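Local coordinates for antitoxin HipB (Escherichia coli, PDB 4Z5H), which neutralises the toxin HipA and, as a homodimer, binds and bends operator DNA to repress the hipBA operon, at residues K16-Q21 with Q60-S65; T53-I58 with L64-C69. The protein carries 1 engineered substitution. All blocks are in the same frame, centred on the assembly; numbering follows the deposited sequence.

How the contacts relate
Both contacts are largely buried and share Leu64 and Ser65, since helix 52-61 and strand 64-70 serve each of them; their centres lie about 10 Å apart. Contact 1 joins the end of helix 8-21 to the turn between that later helix and the strand, using branched aliphatic side chains. In contact 2 the strand instead folds back on its own preceding helix, and a methionine sulfur meets two phenylalanine rings. Each contact also has a polar side chain on the DNA: Arg19 reaches a phosphate of chain B, whereas Thr54 reaches one of chain C. The shared strand also pairs with the second subunit.

Contact 1. Residues K16-Q21 with Q60-S65; sequences KLVRQQ and QSLELS. With nucleotides of chain B.
Leu62 meets the last turns of helix 8-21 at Arg19, lodging one methyl against the root of the arginine rather than against its charged end. Leu62 CD2 lies 3.7 Å from Arg19 CB and 3.8 Å from Arg19 CA, so a branched apolar side chain seals the aliphatic base of a residue whose polar end lies elsewhere. That end is carried off because CG is anti to the backbone N (chi1 170°) and the chain bends at chi3, 77°. The guanidinium then turns an edge to the DNA: Arg19 NH2 gives a hydrogen bond of 2.9 Å to OP1 of DT2 of chain B, with an N-H...O angle of 154°. The phosphate is not its sole anchor, for NH2 also bonds to Trp24 O and NE forms a salt bridge with Glu44, which together would fix the rotation of the group. Arg19 lies on helix 8-21, at the start of the DNA-binding region of this Cro/C1-type domain, and the contact ties that helix to the end of helix 52-61.

Glu63 makes the chain's change of direction. Its positive phi marks the C-prime residue of a Schellman motif, in which Glu63 N bonds to Gln60 O at 3.0 Å and Leu64 N reaches back to Leu59 O. The turn ends the helix and brings the next residue round to face helix 8-21. Leu64, at the start of the strand, meets Val18 tip to tip, Leu64 CD1 lying 4.2 Å from Val18 CG1. The same Val18 CG1 is 4.4 Å from Leu62 CD2, so this one methyl approaches both leucines. A short beta-branched valine suits the spot, as its methyl sits close to the helix and can meet both; Phe2 touches Val18 and Leu64 alike.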
loop_
_atom_site.group_PDB
_atom_site.type_symbol
_atom_site.label_atom_id
_atom_site.label_comp_id
_atom_site.label_asym_id
_atom_site.label_seq_id
_atom_site.Cartn_x
_atom_site.Cartn_y
_atom_site.Cartn_z
ATOM N N LYS A 16 7.217 -10.683 -2.058
ATOM C CA LYS A 16 7.634 -11.895 -2.745
ATOM C C LYS A 16 8.630 -12.655 -1.871
ATOM O O LYS A 16 8.571 -13.849 -1.759
ATOM C CB LYS A 16 8.256 -11.570 -4.091
ATOM C CG LYS A 16 8.731 -12.778 -4.878
ATOM C CD LYS A 16 9.292 -12.386 -6.228
ATOM C CE LYS A 16 9.865 -13.565 -6.997
ATOM N NZ LYS A 16 10.200 -13.203 -8.384
ATOM N N LEU A 17 9.532 -11.919 -1.242
ATOM C CA LEU A 17 10.528 -12.519 -0.387
ATOM C C LEU A 17 9.868 -13.247 0.772
ATOM O O LEU A 17 10.236 -14.349 1.077
ATOM C CB LEU A 17 11.507 -11.469 0.111
ATOM C CG LEU A 17 12.683 -11.948 0.962
ATOM C CD1 LEU A 17 13.487 -13.027 0.260
ATOM C CD2 LEU A 17 13.579 -10.780 1.342
ATOM N N VAL A 18 8.852 -12.636 1.366
ATOM C CA VAL A 18 8.110 -13.277 2.423
ATOM C C VAL A 18 7.427 -14.544 1.911
ATOM O O VAL A 18 7.444 -15.559 2.582
ATOM C CB VAL A 18 7.074 -12.333 3.079
ATOM C CG1 VAL A 18 6.214 -13.101 4.054
ATOM C CG2 VAL A 18 7.754 -11.166 3.775
ATOM N N ARG A 19 6.843 -14.478 0.727
ATOM C CA ARG A 19 6.191 -15.646 0.191
ATOM C C ARG A 19 7.198 -16.784 -0.008
ATOM O O ARG A 19 6.977 -17.872 0.436
ATOM C CB ARG A 19 5.528 -15.321 -1.137
ATOM C CG ARG A 19 5.031 -16.530 -1.887
ATOM C CD ARG A 19 4.284 -16.169 -3.141
ATOM N NE ARG A 19 5.125 -15.771 -4.251
ATOM C CZ ARG A 19 5.841 -16.589 -5.007
ATOM N NH1 ARG A 19 6.531 -16.101 -6.009
ATOM N NH2 ARG A 19 5.842 -17.890 -4.787
ATOM N N GLN A 20 8.316 -16.477 -0.631
ATOM C CA GLN A 20 9.341 -17.463 -0.884
ATOM C C GLN A 20 9.961 -18.032 0.404
ATOM O O GLN A 20 10.173 -19.206 0.503
ATOM C CB GLN A 20 10.390 -16.889 -1.807
ATOM C CG GLN A 20 9.917 -16.707 -3.232
ATOM C CD GLN A 20 10.981 -16.130 -4.131
ATOM O OE1 GLN A 20 11.872 -15.441 -3.682
ATOM N NE2 GLN A 20 10.889 -16.427 -5.405
ATOM N N GLN A 21 10.198 -17.184 1.389
ATOM C CA GLN A 21 10.783 -17.577 2.668
ATOM C C GLN A 21 9.903 -18.572 3.391
ATOM O O GLN A 21 10.384 -19.444 4.054
ATOM C CB GLN A 21 11.018 -16.371 3.571
ATOM C CG GLN A 21 12.349 -15.695 3.348
ATOM C CD GLN A 21 12.478 -14.347 4.039
ATOM O OE1 GLN A 21 11.513 -13.783 4.544
ATOM N NE2 GLN A 21 13.686 -13.831 4.053
ATOM N N GLN A 60 -2.870 -10.062 3.559
ATOM C CA GLN A 60 -3.586 -10.978 4.424
ATOM C C GLN A 60 -3.155 -12.432 4.192
ATOM O O GLN A 60 -2.901 -13.143 5.135
ATOM C CB GLN A 60 -5.093 -10.867 4.221
ATOM C CG GLN A 60 -5.881 -11.688 5.221
ATOM C CD GLN A 60 -7.250 -12.129 4.739
ATOM O OE1 GLN A 60 -7.611 -11.953 3.590
ATOM N NE2 GLN A 60 -8.025 -12.681 5.641
ATOM N N SER A 61 -3.000 -12.807 2.936
ATOM C CA SER A 61 -2.593 -14.153 2.572
ATOM C C SER A 61 -1.219 -14.487 3.149
ATOM O O SER A 61 -0.977 -15.609 3.482
ATOM C CB SER A 61 -2.624 -14.386 1.059
ATOM O OG SER A 61 -1.499 -13.888 0.425
ATOM N N LEU A 62 -0.364 -13.482 3.276
ATOM C CA LEU A 62 0.985 -13.639 3.759
ATOM C C LEU A 62 1.080 -13.527 5.285
ATOM O O LEU A 62 2.146 -13.500 5.831
ATOM C CB LEU A 62 1.927 -12.651 3.071
ATOM C CG LEU A 62 2.219 -12.771 1.572
ATOM C CD1 LEU A 62 2.986 -11.569 1.051
ATOM C CD2 LEU A 62 2.954 -14.052 1.241
ATOM N N GLU A 63 -0.060 -13.430 5.945
ATOM C CA GLU A 63 -0.139 -13.222 7.384
ATOM C C GLU A 63 0.543 -11.920 7.844
ATOM O O GLU A 63 1.111 -11.844 8.902
ATOM C CB GLU A 63 0.396 -14.447 8.135
ATOM C CG GLU A 63 -0.303 -15.721 7.735
ATOM C CD GLU A 63 0.260 -16.986 8.360
ATOM O OE1 GLU A 63 1.409 -17.001 8.808
ATOM O OE2 GLU A 63 -0.461 -17.985 8.373
ATOM N N LEU A 64 0.440 -10.908 7.011
ATOM C CA LEU A 64 1.029 -9.615 7.236
ATOM C C LEU A 64 -0.012 -8.512 7.329
ATOM O O LEU A 64 -1.098 -8.628 6.824
ATOM C CB LEU A 64 1.981 -9.246 6.107
ATOM C CG LEU A 64 3.207 -10.105 5.826
ATOM C CD1 LEU A 64 3.865 -9.662 4.543
ATOM C CD2 LEU A 64 4.167 -10.049 6.981
ATOM N N SER A 65 0.419 -7.431 7.937
ATOM C CA SER A 65 -0.263 -6.172 8.025
ATOM C C SER A 65 0.788 -5.130 7.630
ATOM O O SER A 65 1.892 -5.482 7.276
ATOM C CB SER A 65 -0.769 -5.934 9.447
ATOM O OG SER A 65 -1.398 -4.697 9.573
ATOM P P DT B 2 5.578 -20.298 -7.659
ATOM O OP1 DT B 2 6.664 -19.734 -6.899
ATOM O OP2 DT B 2 4.235 -20.241 -7.134
ATOM O "O5'" DT B 2 5.527 -19.630 -9.090
ATOM C "C5'" DT B 2 6.678 -19.584 -9.930
ATOM C "C4'" DT B 2 6.326 -18.998 -11.277
ATOM O "O4'" DT B 2 5.568 -19.950 -12.056
ATOM C "C3'" DT B 2 5.497 -17.711 -11.250
ATOM O "O3'" DT B 2 6.001 -16.857 -12.269
ATOM C "C2'" DT B 2 4.123 -18.175 -11.686
ATOM C "C1'" DT B 2 4.499 -19.270 -12.668
ATOM N N1 DT B 2 3.457 -20.252 -13.001
ATOM C C2 DT B 2 3.469 -20.818 -14.257
ATOM O O2 DT B 2 4.301 -20.550 -15.100
ATOM N N3 DT B 2 2.454 -21.705 -14.492
ATOM C C4 DT B 2 1.459 -22.084 -13.617
ATOM O O4 DT B 2 0.620 -22.896 -13.970
ATOM C C5 DT B 2 1.493 -21.438 -12.327
ATOM C C7 DT B 2 0.455 -21.790 -11.310
ATOM C C6 DT B 2 2.484 -20.573 -12.083
#

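Contact 2. Residues T53-I58 with L64-C69; sequences TTFFKI and LSMTLC. With nucleotides of chain C.
Thr54 OG1 donates a short hydrogen bond, 2.5 Å, to OP1 of DA13 of chain C, a contact to the sugar-phosphate backbone, which reads no particular base. Its hydroxyl lies beside the backbone N, anti to the carbonyl carbon (chi1 -69°), on the DNA side of helix 52-61 in this Cro/C1-type helix-turn-helix domain. Threonine suits this place because its short side chain can donate to a phosphate lying close to the helix. Separately, a bond from Thr54 N to Thr51 OG1 holds the backbone at the helix start.

The rings of the next two residues, Phe55 and Phe56, bring their far ends to the strand. Here the link is a pair of Met-aromatic contacts, with Met66 crossing both side chains at about a right angle. Met66 SD comes to the edge of the Phe55 ring, near its plane, 4.2 Å from Phe55 CE2 and 82° off the ring normal. To Phe56 the approach is oblique, with SD 3.8 Å from Phe56 CZ. An unbranched, flexible thioether fits well, since it can bend at chi2 and chi3 to bring its polarisable sulfur against two rings at once. The rings also meet each other: Phe55 CE2 lies 3.8 Å above a face of Phe56, toward its rim.

Leu11 and Met15 of helix 8-21 touch Phe55, while Phe56 packs on Tyr6 of the second subunit. Strand 64-70 pairs with an antiparallel strand of that subunit, so the methionine joins the domain core to the dimer's shared sheet. Next to the sulfur in the chain, Met66 CG lies 3.9 Å from Phe56 CE1.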
loop_
_atom_site.group_PDB
_atom_site.type_symbol
_atom_site.label_atom_id
_atom_site.label_comp_id
_atom_site.label_asym_id
_atom_site.label_seq_id
_atom_site.Cartn_x
_atom_site.Cartn_y
_atom_site.Cartn_z
ATOM N N THR A 53 -6.701 -2.775 -3.184
ATOM C CA THR A 53 -7.454 -3.945 -2.786
ATOM C C THR A 53 -6.645 -5.226 -3.003
ATOM O O THR A 53 -6.576 -6.057 -2.138
ATOM C CB THR A 53 -8.797 -4.040 -3.547
ATOM O OG1 THR A 53 -9.659 -2.994 -3.118
ATOM C CG2 THR A 53 -9.479 -5.355 -3.296
ATOM N N THR A 54 -6.014 -5.344 -4.152
ATOM C CA THR A 54 -5.185 -6.497 -4.409
ATOM C C THR A 54 -4.047 -6.552 -3.389
ATOM O O THR A 54 -3.799 -7.583 -2.821
ATOM C CB THR A 54 -4.637 -6.490 -5.841
ATOM O OG1 THR A 54 -5.705 -6.710 -6.758
ATOM C CG2 THR A 54 -3.594 -7.560 -6.019
ATOM N N PHE A 55 -3.428 -5.417 -3.111
ATOM C CA PHE A 55 -2.324 -5.373 -2.181
ATOM C C PHE A 55 -2.753 -5.867 -0.794
ATOM O O PHE A 55 -2.121 -6.735 -0.254
ATOM C CB PHE A 55 -1.795 -3.939 -2.104
ATOM C CG PHE A 55 -0.992 -3.627 -0.871
ATOM C CD1 PHE A 55 0.062 -4.423 -0.478
ATOM C CD2 PHE A 55 -1.298 -2.526 -0.107
ATOM C CE1 PHE A 55 0.795 -4.123 0.640
ATOM C CE2 PHE A 55 -0.569 -2.214 1.023
ATOM C CZ PHE A 55 0.480 -3.018 1.395
ATOM N N PHE A 56 -3.857 -5.357 -0.265
ATOM C CA PHE A 56 -4.312 -5.768 1.052
ATOM C C PHE A 56 -4.692 -7.245 1.160
ATOM O O PHE A 56 -4.446 -7.859 2.147
ATOM C CB PHE A 56 -5.352 -4.820 1.649
ATOM C CG PHE A 56 -4.752 -3.576 2.230
ATOM C CD1 PHE A 56 -4.163 -3.591 3.478
ATOM C CD2 PHE A 56 -4.728 -2.406 1.506
ATOM C CE1 PHE A 56 -3.581 -2.458 3.997
ATOM C CE2 PHE A 56 -4.152 -1.263 2.021
ATOM C CZ PHE A 56 -3.571 -1.287 3.260
ATOM N N LYS A 57 -5.283 -7.782 0.113
ATOM C CA LYS A 57 -5.645 -9.179 0.074
ATOM C C LYS A 57 -4.415 -10.087 0.137
ATOM O O LYS A 57 -4.383 -11.020 0.891
ATOM C CB LYS A 57 -6.483 -9.473 -1.158
ATOM C CG LYS A 57 -7.894 -8.940 -1.048
ATOM C CD LYS A 57 -8.736 -9.295 -2.247
ATOM C CE LYS A 57 -10.175 -8.885 -2.025
ATOM N NZ LYS A 57 -10.951 -9.104 -3.248
ATOM N N ILE A 58 -3.408 -9.753 -0.656
ATOM C CA ILE A 58 -2.146 -10.472 -0.663
ATOM C C ILE A 58 -1.457 -10.364 0.699
ATOM O O ILE A 58 -0.980 -11.337 1.219
ATOM C CB ILE A 58 -1.224 -10.041 -1.822
ATOM C CG1 ILE A 58 -1.862 -10.403 -3.160
ATOM C CG2 ILE A 58 0.115 -10.735 -1.728
ATOM C CD1 ILE A 58 -1.219 -9.785 -4.367
ATOM N N LEU A 64 0.440 -10.908 7.011
ATOM C CA LEU A 64 1.029 -9.615 7.236
ATOM C C LEU A 64 -0.012 -8.512 7.329
ATOM O O LEU A 64 -1.098 -8.628 6.824
ATOM C CB LEU A 64 1.981 -9.246 6.107
ATOM C CG LEU A 64 3.207 -10.105 5.826
ATOM C CD1 LEU A 64 3.865 -9.662 4.543
ATOM C CD2 LEU A 64 4.167 -10.049 6.981
ATOM N N SER A 65 0.419 -7.431 7.937
ATOM C CA SER A 65 -0.263 -6.172 8.025
ATOM C C SER A 65 0.788 -5.130 7.630
ATOM O O SER A 65 1.892 -5.482 7.276
ATOM C CB SER A 65 -0.769 -5.934 9.447
ATOM O OG SER A 65 -1.398 -4.697 9.573
ATOM N N MET A 66 0.427 -3.861 7.687
ATOM C CA MET A 66 1.348 -2.772 7.441
ATOM C C MET A 66 1.061 -1.604 8.367
ATOM O O MET A 66 -0.027 -1.497 8.859
ATOM C CB MET A 66 1.218 -2.288 6.013
ATOM C CG MET A 66 -0.175 -1.791 5.681
ATOM S SD MET A 66 -0.174 -0.288 4.733
ATOM C CE MET A 66 0.554 0.860 5.837
ATOM N N THR A 67 2.042 -0.742 8.566
ATOM C CA THR A 67 1.850 0.540 9.236
ATOM C C THR A 67 2.552 1.670 8.494
ATOM O O THR A 67 3.507 1.462 7.786
ATOM C CB THR A 67 2.317 0.561 10.711
ATOM O OG1 THR A 67 3.738 0.602 10.776
ATOM C CG2 THR A 67 1.837 -0.636 11.450
ATOM N N LEU A 68 2.043 2.862 8.683
ATOM C CA LEU A 68 2.721 4.067 8.301
ATOM C C LEU A 68 3.857 4.396 9.255
ATOM O O LEU A 68 3.882 3.943 10.369
ATOM C CB LEU A 68 1.754 5.223 8.219
ATOM C CG LEU A 68 0.517 5.017 7.370
ATOM C CD1 LEU A 68 -0.578 5.968 7.782
ATOM C CD2 LEU A 68 0.827 5.129 5.902
ATOM N N CYS A 69 4.792 5.175 8.766
ATOM C CA CYS A 69 5.889 5.679 9.549
ATOM C C CYS A 69 6.471 6.915 8.891
ATOM O O CYS A 69 6.140 7.244 7.778
ATOM C CB CYS A 69 6.978 4.634 9.739
ATOM S SG CYS A 69 7.683 4.029 8.222
ATOM P P DA C 13 -4.990 -5.665 -10.103
ATOM O OP1 DA C 13 -5.124 -5.248 -8.712
ATOM O OP2 DA C 13 -3.788 -6.360 -10.535
ATOM O "O5'" DA C 13 -6.244 -6.554 -10.486
ATOM C "C5'" DA C 13 -7.575 -6.143 -10.151
ATOM C "C4'" DA C 13 -8.576 -7.088 -10.773
ATOM O "O4'" DA C 13 -8.632 -6.865 -12.196
ATOM C "C3'" DA C 13 -8.249 -8.573 -10.579
ATOM O "O3'" DA C 13 -9.355 -9.221 -9.958
ATOM C "C2'" DA C 13 -8.000 -9.088 -11.984
ATOM C "C1'" DA C 13 -8.780 -8.110 -12.835
ATOM N N9 DA C 13 -8.282 -7.981 -14.200
ATOM C C8 DA C 13 -6.978 -7.961 -14.619
ATOM N N7 DA C 13 -6.841 -7.857 -15.917
ATOM C C5 DA C 13 -8.146 -7.810 -16.385
ATOM C C6 DA C 13 -8.683 -7.707 -17.678
ATOM N N6 DA C 13 -7.943 -7.618 -18.782
ATOM N N1 DA C 13 -10.026 -7.695 -17.801
ATOM C C2 DA C 13 -10.771 -7.786 -16.694
ATOM N N3 DA C 13 -10.384 -7.886 -15.425
ATOM C C4 DA C 13 -9.044 -7.894 -15.339
#